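Local structure of LpxE (Aquifex aeolicus, 6EBU) at residues A[17-22]-A[149-154]. The protein probably acts as a lipid A 1-phosphatase, a membrane-embedded hydrolase of the PAP2 superfamily involved in bacterial envelope biogenesis. The protein carries 1 engineered substitution. Numbering follows the deposited sequence.
Sequences ELFRLI and HFPLDV. With SO4 (sulfate ion), chain B.
Phe19 and Pro151 bury most of the surface where helix 13-24 packs against the start of helix 151-170. The proline ring lies against Leu18 and Phe19: its CG is 3.5 Å from Leu18 CB and 3.7 Å from Phe19 N, and its CD is 3.8 Å from Phe19 CB, at the edge of the phenylalanine ring. Phe19 CG stands anti to the backbone N (chi1 173°), and the ring lies with CD1 3.4 Å from His149 O. The Phe150 ring adds a looser contact, its CD1 4.5 Å from Phe19 CB, inclined to the Phe19 ring with centroids 5.8 Å apart; Pro87 touches both side chains. His149, Asp153 and Arg143 match the third signature motif of the PAP2 superfamily, in which the histidine of relatives is the nucleophile attacking the phosphate. Consistent with this, His149 NE2 donates to O1 of a sulfate at 2.8 Å; the ion, probably from the crystallisation liquor, may mark the phosphate position and is also gripped by Lys79, Arg86, Gly108 and Arg143. On another edge of the imidazole, ND1 makes a weak hydrogen bond to Asp153 OD2, which lies in the ring plane. An alanine at His149 would probably leave the sulfate without this donor and Asp153 without its imidazole partner. The same OD2 accepts the N-H of Phe150, N to OD2 2.8 Å, from above the carboxylate plane, and also bonds to Ser104.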
loop_
_atom_site.group_PDB
_atom_site.type_symbol
_atom_site.label_atom_id
_atom_site.label_comp_id
_atom_site.label_asym_id
_atom_site.label_seq_id
_atom_site.Cartn_x
_atom_site.Cartn_y
_atom_site.Cartn_z
ATOM N N GLU A 17 5.999 13.996 12.247
ATOM C CA GLU A 17 5.447 13.679 13.561
ATOM C C GLU A 17 4.575 12.432 13.502
ATOM O O GLU A 17 4.610 11.599 14.416
ATOM C CB GLU A 17 4.656 14.870 14.101
ATOM N N LEU A 18 3.783 12.287 12.436
ATOM C CA LEU A 18 2.982 11.080 12.270
ATOM C C LEU A 18 3.865 9.849 12.121
ATOM O O LEU A 18 3.569 8.791 12.690
ATOM C CB LEU A 18 2.058 11.217 11.060
ATOM C CG LEU A 18 0.764 12.018 11.209
ATOM C CD1 LEU A 18 -0.277 11.511 10.224
ATOM C CD2 LEU A 18 0.239 11.948 12.632
ATOM N N PHE A 19 4.955 9.964 11.358
ATOM C CA PHE A 19 5.849 8.824 11.195
ATOM C C PHE A 19 6.452 8.402 12.528
ATOM O O PHE A 19 6.545 7.205 12.823
ATOM C CB PHE A 19 6.959 9.148 10.193
ATOM C CG PHE A 19 8.012 8.080 10.109
ATOM C CD1 PHE A 19 7.808 6.948 9.335
ATOM C CD2 PHE A 19 9.192 8.189 10.829
ATOM C CE1 PHE A 19 8.766 5.955 9.268
ATOM C CE2 PHE A 19 10.155 7.197 10.767
ATOM C CZ PHE A 19 9.941 6.080 9.985
ATOM N N ARG A 20 6.875 9.371 13.343
ATOM C CA ARG A 20 7.510 9.042 14.616
ATOM C C ARG A 20 6.542 8.331 15.552
ATOM O O ARG A 20 6.924 7.383 16.247
ATOM C CB ARG A 20 8.059 10.308 15.274
ATOM C CG ARG A 20 9.234 10.935 14.541
ATOM C CD ARG A 20 10.420 9.989 14.483
ATOM N NE ARG A 20 11.582 10.616 13.861
ATOM C CZ ARG A 20 12.751 10.010 13.676
ATOM N NH1 ARG A 20 12.918 8.754 14.063
ATOM N NH2 ARG A 20 13.752 10.663 13.103
ATOM N N LEU A 21 5.281 8.772 15.581
ATOM C CA LEU A 21 4.301 8.152 16.465
ATOM C C LEU A 21 4.088 6.684 16.113
ATOM O O LEU A 21 3.933 5.840 17.004
ATOM C CB LEU A 21 2.977 8.916 16.399
ATOM N N ILE A 22 4.088 6.358 14.820
ATOM C CA ILE A 22 3.880 4.976 14.400
ATOM C C ILE A 22 5.178 4.184 14.480
ATOM O O ILE A 22 5.197 3.049 14.971
ATOM C CB ILE A 22 3.285 4.941 12.981
ATOM C CG1 ILE A 22 1.870 5.524 12.984
ATOM C CG2 ILE A 22 3.296 3.521 12.432
ATOM C CD1 ILE A 22 1.282 5.700 11.606
ATOM N N HIS A 149 8.357 3.873 4.683
ATOM C CA HIS A 149 7.492 4.857 4.052
ATOM C C HIS A 149 7.083 5.908 5.073
ATOM O O HIS A 149 7.104 5.673 6.285
ATOM C CB HIS A 149 6.241 4.211 3.437
ATOM C CG HIS A 149 6.469 3.614 2.083
ATOM N ND1 HIS A 149 6.793 4.371 0.977
ATOM C CD2 HIS A 149 6.412 2.329 1.655
ATOM C CE1 HIS A 149 6.929 3.580 -0.072
ATOM N NE2 HIS A 149 6.705 2.337 0.312
ATOM N N PHE A 150 6.722 7.083 4.557
ATOM C CA PHE A 150 6.120 8.175 5.302
ATOM C C PHE A 150 4.605 8.106 5.195
ATOM O O PHE A 150 4.067 7.516 4.254
ATOM C CB PHE A 150 6.607 9.518 4.761
ATOM C CG PHE A 150 8.076 9.759 4.946
ATOM C CD1 PHE A 150 8.575 10.175 6.168
ATOM C CD2 PHE A 150 8.955 9.593 3.889
ATOM C CE1 PHE A 150 9.930 10.412 6.335
ATOM C CE2 PHE A 150 10.309 9.828 4.050
ATOM C CZ PHE A 150 10.794 10.239 5.275
ATOM N N PRO A 151 3.889 8.699 6.153
ATOM C CA PRO A 151 2.422 8.761 6.039
ATOM C C PRO A 151 1.929 9.393 4.749
ATOM O O PRO A 151 0.848 9.030 4.268
ATOM C CB PRO A 151 2.022 9.593 7.264
ATOM C CG PRO A 151 3.083 9.285 8.264
ATOM C CD PRO A 151 4.359 9.135 7.480
ATOM N N LEU A 152 2.682 10.333 4.175
ATOM C CA LEU A 152 2.291 10.907 2.891
ATOM C C LEU A 152 2.277 9.847 1.796
ATOM O O LEU A 152 1.387 9.842 0.936
ATOM C CB LEU A 152 3.238 12.048 2.517
ATOM C CG LEU A 152 3.124 12.584 1.088
ATOM C CD1 LEU A 152 1.764 13.230 0.864
ATOM C CD2 LEU A 152 4.248 13.561 0.778
ATOM N N ASP A 153 3.251 8.933 1.818
ATOM C CA ASP A 153 3.337 7.906 0.784
ATOM C C ASP A 153 2.166 6.936 0.861
ATOM O O ASP A 153 1.623 6.528 -0.172
ATOM C CB ASP A 153 4.655 7.144 0.906
ATOM C CG ASP A 153 5.848 8.058 1.065
ATOM O OD1 ASP A 153 5.835 9.163 0.482
ATOM O OD2 ASP A 153 6.803 7.667 1.771
ATOM N N VAL A 154 1.767 6.546 2.074
ATOM C CA VAL A 154 0.697 5.563 2.191
ATOM C C VAL A 154 -0.668 6.216 2.002
ATOM O O VAL A 154 -1.610 5.563 1.541
ATOM C CB VAL A 154 0.792 4.814 3.533
ATOM C CG1 VAL A 154 2.219 4.340 3.772
ATOM C CG2 VAL A 154 0.311 5.683 4.678
HETATM S S SO4 B . 6.833 0.144 -2.089
HETATM O O1 SO4 B . 6.061 -0.070 -0.867
HETATM O O2 SO4 B . 8.249 -0.076 -1.818
HETATM O O3 SO4 B . 6.628 1.515 -2.544
HETATM O O4 SO4 B . 6.384 -0.787 -3.121
#